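Phosphonate monoester hydrolase (Ruegeria pomeroyi, PDB 4UPK) is a hydrolase of the sulfatase family, in the alkaline phosphatase clan. Local coordinates at residues Q33-L44 and N232-H243; T274-P282 and F472-L480. All blocks are in the same frame, centred on the assembly; numbering follows the deposited sequence.

In the fold
Contact 1 lies in the large mixed sheet of the sulfatase fold, where 35-41 is paired on one edge with 234-239 and on the other with 340-346, all parallel. Contact 2 sits at the periphery, between the turn joining helices 270-275 and 280-286 and the loop that connects the last two strands, 467-472 and 479-482, of the small four-stranded antiparallel sheet. The two follow one another along the chain, 232-243 preceding 274-282. Their centres are 35 Å apart, on opposite sides of the chain's centre, and their nearest atoms about 15 Å. Contact 1 thus builds the core, whereas contact 2 ties the inter-helix turn to the four-stranded sheet and borders a second subunit.

Contact 1 (Q33-L44 and N232-H243)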
loop_
_atom_site.group_PDB
_atom_site.type_symbol
_atom_site.label_atom_id
_atom_site.label_comp_id
_atom_site.label_asym_id
_atom_site.label_seq_id
_atom_site.Cartn_x
_atom_site.Cartn_y
_atom_site.Cartn_z
ATOM N N GLN A 33 -29.754 18.811 2.177
ATOM C CA GLN A 33 -29.717 18.971 3.631
ATOM C C GLN A 33 -28.442 19.699 4.102
ATOM O O GLN A 33 -28.540 20.740 4.757
ATOM C CB GLN A 33 -29.921 17.613 4.345
ATOM C CG GLN A 33 -30.191 17.705 5.854
ATOM C CD GLN A 33 -31.580 18.180 6.235
ATOM O OE1 GLN A 33 -32.396 18.598 5.401
ATOM N NE2 GLN A 33 -31.875 18.138 7.525
ATOM N N SER A 34 -27.255 19.156 3.767
ATOM C CA SER A 34 -25.980 19.775 4.135
ATOM C C SER A 34 -25.082 19.832 2.901
ATOM O O SER A 34 -24.416 18.849 2.562
ATOM C CB SER A 34 -25.298 19.006 5.264
ATOM O OG SER A 34 -26.110 18.897 6.423
ATOM N N ASN A 35 -25.086 20.975 2.210
ATOM C CA ASN A 35 -24.264 21.148 1.016
ATOM C C ASN A 35 -23.051 21.969 1.334
ATOM O O ASN A 35 -23.065 22.764 2.280
ATOM C CB ASN A 35 -25.042 21.843 -0.104
ATOM C CG ASN A 35 -26.306 21.163 -0.561
ATOM O OD1 ASN A 35 -26.338 19.960 -0.858
ATOM N ND2 ASN A 35 -27.370 21.952 -0.685
ATOM N N VAL A 36 -21.985 21.780 0.537
ATOM C CA VAL A 36 -20.775 22.583 0.635
ATOM C C VAL A 36 -20.433 23.160 -0.744
ATOM O O VAL A 36 -20.226 22.417 -1.700
ATOM C CB VAL A 36 -19.568 21.883 1.337
ATOM C CG1 VAL A 36 -18.372 22.840 1.447
ATOM C CG2 VAL A 36 -19.959 21.364 2.723
ATOM N N LEU A 37 -20.418 24.491 -0.838
ATOM C CA LEU A 37 -20.055 25.200 -2.057
ATOM C C LEU A 37 -18.787 25.970 -1.764
ATOM O O LEU A 37 -18.805 26.973 -1.046
ATOM C CB LEU A 37 -21.179 26.119 -2.600
ATOM C CG LEU A 37 -20.820 26.971 -3.863
ATOM C CD1 LEU A 37 -20.463 26.096 -5.067
ATOM C CD2 LEU A 37 -21.916 27.919 -4.214
ATOM N N PHE A 38 -17.678 25.472 -2.308
ATOM C CA PHE A 38 -16.355 26.036 -2.113
ATOM C C PHE A 38 -15.846 26.667 -3.409
ATOM O O PHE A 38 -15.455 25.954 -4.347
ATOM C CB PHE A 38 -15.408 24.942 -1.580
ATOM C CG PHE A 38 -14.049 25.371 -1.075
ATOM C CD1 PHE A 38 -13.739 26.722 -0.903
ATOM C CD2 PHE A 38 -13.096 24.425 -0.719
ATOM C CE1 PHE A 38 -12.486 27.115 -0.433
ATOM C CE2 PHE A 38 -11.844 24.818 -0.253
ATOM C CZ PHE A 38 -11.556 26.162 -0.094
ATOM N N ILE A 39 -15.893 28.028 -3.469
ATOM C CA ILE A 39 -15.412 28.779 -4.635
ATOM C C ILE A 39 -14.078 29.426 -4.295
ATOM O O ILE A 39 -13.967 30.102 -3.266
ATOM C CB ILE A 39 -16.407 29.842 -5.237
ATOM C CG1 ILE A 39 -17.784 29.249 -5.533
ATOM C CG2 ILE A 39 -15.803 30.543 -6.518
ATOM C CD1 ILE A 39 -18.839 30.325 -5.919
ATOM N N ILE A 40 -13.095 29.252 -5.206
ATOM C CA ILE A 40 -11.771 29.843 -5.136
ATOM C C ILE A 40 -11.511 30.599 -6.441
ATOM O O ILE A 40 -11.493 30.000 -7.528
ATOM C CB ILE A 40 -10.622 28.817 -4.789
ATOM C CG1 ILE A 40 -10.868 28.126 -3.428
ATOM C CG2 ILE A 40 -9.228 29.509 -4.834
ATOM C CD1 ILE A 40 -9.878 27.051 -3.060
ATOM N N ILE A 41 -11.329 31.921 -6.316
ATOM C CA ILE A 41 -11.008 32.807 -7.429
ATOM C C ILE A 41 -9.473 32.900 -7.387
ATOM O O ILE A 41 -8.915 33.117 -6.322
ATOM C CB ILE A 41 -11.696 34.212 -7.285
ATOM C CG1 ILE A 41 -13.230 34.101 -7.220
ATOM C CG2 ILE A 41 -11.284 35.173 -8.424
ATOM C CD1 ILE A 41 -13.940 35.369 -6.635
ATOM N N ASP A 42 -8.797 32.679 -8.517
ATOM C CA ASP A 42 -7.347 32.783 -8.570
ATOM C C ASP A 42 -6.963 34.277 -8.748
ATOM O O ASP A 42 -7.561 34.993 -9.580
ATOM C CB ASP A 42 -6.793 31.949 -9.740
ATOM C CG ASP A 42 -5.436 31.306 -9.522
ATOM O OD1 ASP A 42 -4.438 32.045 -9.432
ATOM O OD2 ASP A 42 -5.362 30.051 -9.506
ATOM N N GLN A 43 -5.993 34.739 -7.921
ATOM C CA GLN A 43 -5.331 36.049 -7.960
ATOM C C GLN A 43 -6.134 37.303 -7.629
ATOM O O GLN A 43 -5.625 38.389 -7.877
ATOM C CB GLN A 43 -4.524 36.204 -9.269
ATOM C CG GLN A 43 -3.052 36.497 -9.069
ATOM C CD GLN A 43 -2.159 35.919 -10.147
ATOM O OE1 GLN A 43 -1.655 36.625 -11.016
ATOM N NE2 GLN A 43 -1.913 34.622 -10.102
ATOM N N LEU A 44 -7.347 37.187 -7.040
ATOM C CA LEU A 44 -8.156 38.355 -6.646
ATOM C C LEU A 44 -7.653 39.019 -5.341
ATOM O O LEU A 44 -7.605 38.367 -4.293
ATOM C CB LEU A 44 -9.677 38.053 -6.601
ATOM C CG LEU A 44 -10.648 39.272 -6.438
ATOM C CD1 LEU A 44 -10.601 40.212 -7.621
ATOM C CD2 LEU A 44 -12.078 38.824 -6.161
ATOM N N ASN A 232 -26.917 15.474 -0.556
ATOM C CA ASN A 232 -25.859 16.291 0.049
ATOM C C ASN A 232 -24.690 16.351 -0.916
ATOM O O ASN A 232 -24.077 15.322 -1.198
ATOM C CB ASN A 232 -25.434 15.736 1.405
ATOM C CG ASN A 232 -26.436 15.933 2.509
ATOM O OD1 ASN A 232 -27.498 16.534 2.342
ATOM N ND2 ASN A 232 -26.103 15.434 3.681
ATOM N N TRP A 233 -24.421 17.528 -1.472
ATOM C CA TRP A 233 -23.331 17.666 -2.419
ATOM C C TRP A 233 -22.219 18.556 -1.893
ATOM O O TRP A 233 -22.440 19.382 -1.008
ATOM C CB TRP A 233 -23.820 18.102 -3.840
ATOM C CG TRP A 233 -24.694 19.313 -3.874
ATOM C CD1 TRP A 233 -26.040 19.339 -4.065
ATOM C CD2 TRP A 233 -24.276 20.680 -3.776
ATOM N NE1 TRP A 233 -26.495 20.631 -4.054
ATOM C CE2 TRP A 233 -25.436 21.478 -3.869
ATOM C CE3 TRP A 233 -23.031 21.315 -3.579
ATOM C CZ2 TRP A 233 -25.396 22.876 -3.782
ATOM C CZ3 TRP A 233 -22.990 22.700 -3.509
ATOM C CH2 TRP A 233 -24.163 23.466 -3.623
ATOM N N PHE A 234 -21.012 18.358 -2.454
ATOM C CA PHE A 234 -19.804 19.131 -2.233
ATOM C C PHE A 234 -19.245 19.470 -3.626
ATOM O O PHE A 234 -18.786 18.574 -4.355
ATOM C CB PHE A 234 -18.786 18.354 -1.358
ATOM C CG PHE A 234 -17.414 18.965 -1.178
ATOM C CD1 PHE A 234 -17.243 20.349 -1.149
ATOM C CD2 PHE A 234 -16.300 18.159 -0.971
ATOM C CE1 PHE A 234 -15.970 20.912 -0.973
ATOM C CE2 PHE A 234 -15.028 18.721 -0.793
ATOM C CZ PHE A 234 -14.875 20.091 -0.775
ATOM N N ALA A 235 -19.334 20.763 -3.996
ATOM C CA ALA A 235 -18.875 21.269 -5.286
ATOM C C ALA A 235 -17.770 22.271 -5.062
ATOM O O ALA A 235 -17.895 23.180 -4.219
ATOM C CB ALA A 235 -20.022 21.909 -6.062
ATOM N N HIS A 236 -16.669 22.071 -5.807
ATOM C CA HIS A 236 -15.481 22.908 -5.767
ATOM C C HIS A 236 -15.324 23.563 -7.134
ATOM O O HIS A 236 -15.041 22.888 -8.120
ATOM C CB HIS A 236 -14.222 22.105 -5.334
ATOM C CG HIS A 236 -13.031 22.965 -5.046
ATOM N ND1 HIS A 236 -13.169 24.273 -4.592
ATOM C CD2 HIS A 236 -11.710 22.670 -5.115
ATOM C CE1 HIS A 236 -11.943 24.720 -4.398
ATOM N NE2 HIS A 236 -11.033 23.799 -4.714
ATOM N N LEU A 237 -15.550 24.883 -7.194
ATOM C CA LEU A 237 -15.532 25.673 -8.427
ATOM C C LEU A 237 -14.393 26.715 -8.356
ATOM O O LEU A 237 -14.305 27.494 -7.403
ATOM C CB LEU A 237 -16.939 26.276 -8.650
ATOM C CG LEU A 237 -17.203 27.304 -9.767
ATOM C CD1 LEU A 237 -17.296 26.651 -11.138
ATOM C CD2 LEU A 237 -18.505 28.038 -9.494
ATOM N N THR A 238 -13.481 26.649 -9.352
ATOM C CA THR A 238 -12.233 27.403 -9.425
ATOM C C THR A 238 -12.074 28.251 -10.691
ATOM O O THR A 238 -11.781 27.736 -11.778
ATOM C CB THR A 238 -11.043 26.432 -9.255
ATOM O OG1 THR A 238 -11.085 25.498 -10.331
ATOM C CG2 THR A 238 -11.052 25.683 -7.909
ATOM N N TYR A 239 -12.225 29.561 -10.523
ATOM C CA TYR A 239 -12.071 30.540 -11.588
ATOM C C TYR A 239 -10.637 31.018 -11.624
ATOM O O TYR A 239 -10.131 31.510 -10.620
ATOM C CB TYR A 239 -12.988 31.754 -11.353
ATOM C CG TYR A 239 -14.464 31.444 -11.409
ATOM C CD1 TYR A 239 -15.116 31.301 -12.629
ATOM C CD2 TYR A 239 -15.225 31.350 -10.241
ATOM C CE1 TYR A 239 -16.486 31.054 -12.694
ATOM C CE2 TYR A 239 -16.600 31.114 -10.292
ATOM C CZ TYR A 239 -17.228 30.972 -11.526
ATOM O OH TYR A 239 -18.579 30.767 -11.626
ATOM N N ILE A 240 -9.995 30.878 -12.781
ATOM C CA ILE A 240 -8.639 31.326 -13.024
ATOM C C ILE A 240 -8.565 32.841 -13.061
ATOM O O ILE A 240 -7.667 33.417 -12.468
ATOM C CB ILE A 240 -8.010 30.640 -14.288
ATOM C CG1 ILE A 240 -6.482 30.923 -14.404
ATOM C CG2 ILE A 240 -8.760 30.957 -15.587
ATOM C CD1 ILE A 240 -5.645 30.340 -13.195
ATOM N N ARG A 241 -9.539 33.481 -13.754
ATOM C CA ARG A 241 -9.669 34.918 -13.903
ATOM C C ARG A 241 -10.011 35.603 -12.584
ATOM O O ARG A 241 -10.801 35.042 -11.818
ATOM C CB ARG A 241 -10.730 35.269 -14.968
ATOM C CG ARG A 241 -10.448 34.716 -16.362
ATOM C CD ARG A 241 -9.069 35.036 -16.877
ATOM N NE ARG A 241 -8.919 34.631 -18.270
ATOM C CZ ARG A 241 -7.953 35.054 -19.081
ATOM N NH1 ARG A 241 -7.057 35.939 -18.656
ATOM N NH2 ARG A 241 -7.893 34.618 -20.328
ATOM N N PRO A 242 -9.452 36.814 -12.284
ATOM C CA PRO A 242 -8.448 37.592 -13.058
ATOM C C PRO A 242 -7.049 36.993 -12.930
ATOM O O PRO A 242 -6.606 36.695 -11.823
ATOM C CB PRO A 242 -8.564 38.992 -12.437
ATOM C CG PRO A 242 -8.905 38.713 -10.976
ATOM C CD PRO A 242 -9.792 37.490 -11.002
ATOM N N HIS A 243 -6.382 36.730 -14.053
ATOM C CA HIS A 243 -5.060 36.070 -14.053
ATOM C C HIS A 243 -4.438 36.228 -15.442
ATOM O O HIS A 243 -5.189 36.161 -16.422
ATOM C CB HIS A 243 -5.239 34.558 -13.762
ATOM C CG HIS A 243 -4.002 33.765 -13.464
ATOM N ND1 HIS A 243 -3.131 33.366 -14.474
ATOM C CD2 HIS A 243 -3.608 33.189 -12.304
ATOM C CE1 HIS A 243 -2.189 32.648 -13.874
ATOM N NE2 HIS A 243 -2.439 32.505 -12.573
HETATM O O HOH W 1 -27.268 16.174 6.202
HETATM O O HOH W 2 -9.333 29.252 -8.673
#
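Phe38 O is gripped twice from 232-243: Leu237 N and His236 ND1 approach it from opposite faces of its carbonyl plane. The imidazole bond is the shorter, 2.8 Å from His236 ND1 to Phe38 O, and nearly straight at 169°; the oxygen lies in the ring plane, while ND1 stands well above the plane of the carbonyl. The same His236 ring lies beside the Phe38 ring as an offset stack, centroids 4.7 Å apart. Its CE1 edge also receives the CD1 methyl of Ile40 at 3.4 Å, so the imidazole is located from several directions.

The backbones form a regular parallel ladder, Val36-Phe234 to Ile41-Tyr239, whose strand axes come within 4.9 Å. Side chains alternate across it: Val36, Phe38 and Ile40 share a face with Phe234 and His236, and helix 394-402 packs on Val36 and Phe38. Leu37 and Ala235 meet Phe221 of helix 213-224 on the other.

At the start, the Asn35 amide is laid flat over the Trp233 indole, planes 12° apart and Asn35 CG 3.4 Å from Trp233 CE2. Trp233 CG sits between its own backbone N and carbonyl carbon (chi1 52°), which folds the indole back toward Asn35. Asn35 OD1 takes Trp233 N on a lone pair, while ND2 bonds Thr340 and the indole NE1 bonds Gln336.

Past the strands, Asp42 N reaches Tyr239 O at 2.8 Å, and the Asp42 carboxylate turns to Arg86 and Tyr130. The bond to a carbonyl is consistent with a proton on His236 ND1. The Asn35 amide and the His236 imidazole are each stacked on an aromatic ring and hydrogen-bonded, which accommodates these polar groups among buried residues.

Contact 2 (T274-P282 and F472-L480); sequences TAEHPFFGP and FAADLPPML
The His277 imidazole uses NE2 across the contact and ND1 within its own segment. His277 NE2 meets Pro477 O with an N-H...O angle of 154°, the oxygen close to the ring plane; at 2.5 Å the bond is shorter than usual and its exact length is doubtful. Across the ring, His277 ND1 accepts from Phe279 N at 3.1 Å, again nearly in plane, capping the turn that leads into helix 280-286. The torsion, chi1 -168° with CG anti to the backbone N, carries NE2 toward Pro477 and leaves ND1 beside the Phe279 amide.

Met479 crosses His277 at about a right angle and sets its CE methyl over one imidazole face, 3.8 Å from the centroid, a CH-pi contact. The extended chain beyond its CG brings Met479 SD 3.6 Å from Phe280 CE2, an oblique Met-aromatic contact.

Phe472 comes at His277 from the opposite direction; their planes are 21° apart but slid so that the rings barely overlap, with CE1 of each 3.5 Å apart. Phe279 meets Phe472 obliquely, its CD2 against the Phe472 rim. The three rings form an aromatic cluster, and outside it Trp446 stacks on Phe279 while Tyr364 lies parallel to Phe280.

Phe472 O is bonded by Arg511 of a second subunit, so this loop belongs to a subunit interface as well. Accepting from Phe279 N at ND1 while turning NE2 to a carbonyl is consistent with a neutral imidazole protonated on NE2, its rotation probably fixed by these two nearly in-plane partners within a largely apolar surround.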
loop_
_atom_site.group_PDB
_atom_site.type_symbol
_atom_site.label_atom_id
_atom_site.label_comp_id
_atom_site.label_asym_id
_atom_site.label_seq_id
_atom_site.Cartn_x
_atom_site.Cartn_y
_atom_site.Cartn_z
ATOM N N THR A 274 14.672 48.158 -4.657
ATOM C CA THR A 274 15.763 47.220 -4.451
ATOM C C THR A 274 16.725 47.718 -3.345
ATOM O O THR A 274 17.336 46.893 -2.676
ATOM C CB THR A 274 16.451 46.905 -5.775
ATOM O OG1 THR A 274 16.967 48.114 -6.279
ATOM C CG2 THR A 274 15.515 46.370 -6.792
ATOM N N ALA A 275 16.855 49.043 -3.146
ATOM C CA ALA A 275 17.683 49.609 -2.053
ATOM C C ALA A 275 17.157 49.183 -0.673
ATOM O O ALA A 275 17.935 49.130 0.277
ATOM C CB ALA A 275 17.737 51.131 -2.143
ATOM N N GLU A 276 15.851 48.857 -0.579
ATOM C CA GLU A 276 15.203 48.425 0.655
ATOM C C GLU A 276 15.684 47.040 1.118
ATOM O O GLU A 276 15.889 46.829 2.315
ATOM C CB GLU A 276 13.667 48.551 0.590
ATOM C CG GLU A 276 13.161 49.993 0.557
ATOM C CD GLU A 276 13.697 50.933 1.619
ATOM O OE1 GLU A 276 13.684 50.565 2.814
ATOM O OE2 GLU A 276 14.112 52.055 1.257
ATOM N N HIS A 277 15.950 46.123 0.159
ATOM C CA HIS A 277 16.520 44.797 0.421
ATOM C C HIS A 277 16.914 44.185 -0.935
ATOM O O HIS A 277 16.150 44.313 -1.897
ATOM C CB HIS A 277 15.554 43.879 1.224
ATOM C CG HIS A 277 16.167 42.617 1.774
ATOM N ND1 HIS A 277 16.478 41.537 0.946
ATOM C CD2 HIS A 277 16.446 42.273 3.056
ATOM C CE1 HIS A 277 16.976 40.603 1.743
ATOM N NE2 HIS A 277 16.963 40.994 3.023
ATOM N N PRO A 278 18.092 43.519 -1.023
ATOM C CA PRO A 278 18.529 42.921 -2.299
ATOM C C PRO A 278 17.589 41.898 -2.947
ATOM O O PRO A 278 17.699 41.694 -4.155
ATOM C CB PRO A 278 19.858 42.264 -1.929
ATOM C CG PRO A 278 20.330 43.006 -0.754
ATOM C CD PRO A 278 19.110 43.306 0.023
ATOM N N PHE A 279 16.704 41.247 -2.160
ATOM C CA PHE A 279 15.690 40.259 -2.582
ATOM C C PHE A 279 14.797 40.801 -3.722
ATOM O O PHE A 279 14.351 40.030 -4.575
ATOM C CB PHE A 279 14.797 39.874 -1.365
ATOM C CG PHE A 279 13.490 39.172 -1.698
ATOM C CD1 PHE A 279 12.334 39.902 -1.964
ATOM C CD2 PHE A 279 13.429 37.785 -1.795
ATOM C CE1 PHE A 279 11.146 39.257 -2.317
ATOM C CE2 PHE A 279 12.239 37.143 -2.148
ATOM C CZ PHE A 279 11.105 37.880 -2.395
ATOM N N PHE A 280 14.504 42.122 -3.680
ATOM C CA PHE A 280 13.643 42.861 -4.606
ATOM C C PHE A 280 14.219 43.113 -5.979
ATOM O O PHE A 280 13.470 43.455 -6.901
ATOM C CB PHE A 280 13.076 44.128 -3.953
ATOM C CG PHE A 280 12.228 43.829 -2.743
ATOM C CD1 PHE A 280 11.059 43.088 -2.858
ATOM C CD2 PHE A 280 12.609 44.270 -1.482
ATOM C CE1 PHE A 280 10.298 42.781 -1.733
ATOM C CE2 PHE A 280 11.823 44.002 -0.367
ATOM C CZ PHE A 280 10.690 43.237 -0.494
ATOM N N GLY A 281 15.535 42.930 -6.106
ATOM C CA GLY A 281 16.255 42.989 -7.371
ATOM C C GLY A 281 15.684 41.885 -8.234
ATOM O O GLY A 281 14.907 42.179 -9.150
ATOM N N PRO A 282 15.940 40.595 -7.873
ATOM C CA PRO A 282 15.336 39.475 -8.628
ATOM C C PRO A 282 13.800 39.449 -8.600
ATOM O O PRO A 282 13.196 39.035 -9.578
ATOM C CB PRO A 282 15.928 38.242 -7.940
ATOM C CG PRO A 282 17.214 38.723 -7.318
ATOM C CD PRO A 282 16.849 40.080 -6.823
ATOM N N PHE A 472 15.048 34.835 6.032
ATOM C CA PHE A 472 15.548 33.929 4.983
ATOM C C PHE A 472 16.360 32.759 5.566
ATOM O O PHE A 472 17.121 32.957 6.505
ATOM C CB PHE A 472 16.471 34.715 4.017
ATOM C CG PHE A 472 15.763 35.798 3.249
ATOM C CD1 PHE A 472 15.648 37.085 3.772
ATOM C CD2 PHE A 472 15.172 35.528 2.022
ATOM C CE1 PHE A 472 14.962 38.072 3.080
ATOM C CE2 PHE A 472 14.500 36.529 1.320
ATOM C CZ PHE A 472 14.409 37.793 1.849
ATOM N N ALA A 473 16.241 31.554 4.947
ATOM C CA ALA A 473 17.028 30.357 5.277
ATOM C C ALA A 473 18.457 30.611 4.769
ATOM O O ALA A 473 19.427 30.243 5.426
ATOM C CB ALA A 473 16.437 29.130 4.588
ATOM N N ALA A 474 18.570 31.278 3.594
ATOM C CA ALA A 474 19.829 31.685 2.975
ATOM C C ALA A 474 20.448 32.871 3.752
ATOM O O ALA A 474 19.774 33.513 4.569
ATOM C CB ALA A 474 19.579 32.084 1.534
ATOM N N ASP A 475 21.729 33.152 3.505
ATOM C CA ASP A 475 22.455 34.218 4.182
ATOM C C ASP A 475 22.107 35.637 3.701
ATOM O O ASP A 475 22.988 36.411 3.303
ATOM C CB ASP A 475 23.961 33.945 4.166
ATOM C CG ASP A 475 24.539 33.928 5.563
ATOM O OD1 ASP A 475 24.869 35.020 6.077
ATOM O OD2 ASP A 475 24.584 32.824 6.179
ATOM N N LEU A 476 20.811 35.972 3.756
ATOM C CA LEU A 476 20.250 37.281 3.401
ATOM C C LEU A 476 19.674 37.895 4.666
ATOM O O LEU A 476 19.025 37.176 5.433
ATOM C CB LEU A 476 19.147 37.144 2.346
ATOM C CG LEU A 476 19.581 36.829 0.923
ATOM C CD1 LEU A 476 18.368 36.557 0.056
ATOM C CD2 LEU A 476 20.418 37.976 0.313
ATOM N N PRO A 477 19.898 39.199 4.934
ATOM C CA PRO A 477 19.386 39.781 6.184
ATOM C C PRO A 477 17.856 39.853 6.302
ATOM O O PRO A 477 17.144 39.865 5.294
ATOM C CB PRO A 477 20.035 41.180 6.222
ATOM C CG PRO A 477 20.346 41.503 4.816
ATOM C CD PRO A 477 20.691 40.193 4.167
ATOM N N PRO A 478 17.319 39.927 7.550
ATOM C CA PRO A 478 15.864 40.053 7.696
ATOM C C PRO A 478 15.308 41.388 7.187
ATOM O O PRO A 478 16.063 42.334 6.924
ATOM C CB PRO A 478 15.651 39.938 9.211
ATOM C CG PRO A 478 16.936 40.317 9.823
ATOM C CD PRO A 478 18.000 39.890 8.864
ATOM N N MET A 479 13.981 41.450 7.045
ATOM C CA MET A 479 13.271 42.670 6.723
ATOM C C MET A 479 12.382 42.967 7.913
ATOM O O MET A 479 11.883 42.054 8.561
ATOM C CB MET A 479 12.405 42.561 5.441
ATOM C CG MET A 479 13.127 42.008 4.248
ATOM S SD MET A 479 12.184 42.265 2.754
ATOM C CE MET A 479 12.900 41.063 1.673
ATOM N N LEU A 480 12.198 44.228 8.213
ATOM C CA LEU A 480 11.310 44.642 9.287
ATOM C C LEU A 480 10.526 45.877 8.856
ATOM O O LEU A 480 11.124 46.883 8.526
ATOM C CB LEU A 480 12.051 44.853 10.599
ATOM C CG LEU A 480 11.155 45.101 11.824
ATOM C CD1 LEU A 480 10.391 43.855 12.206
ATOM C CD2 LEU A 480 11.978 45.641 12.985
#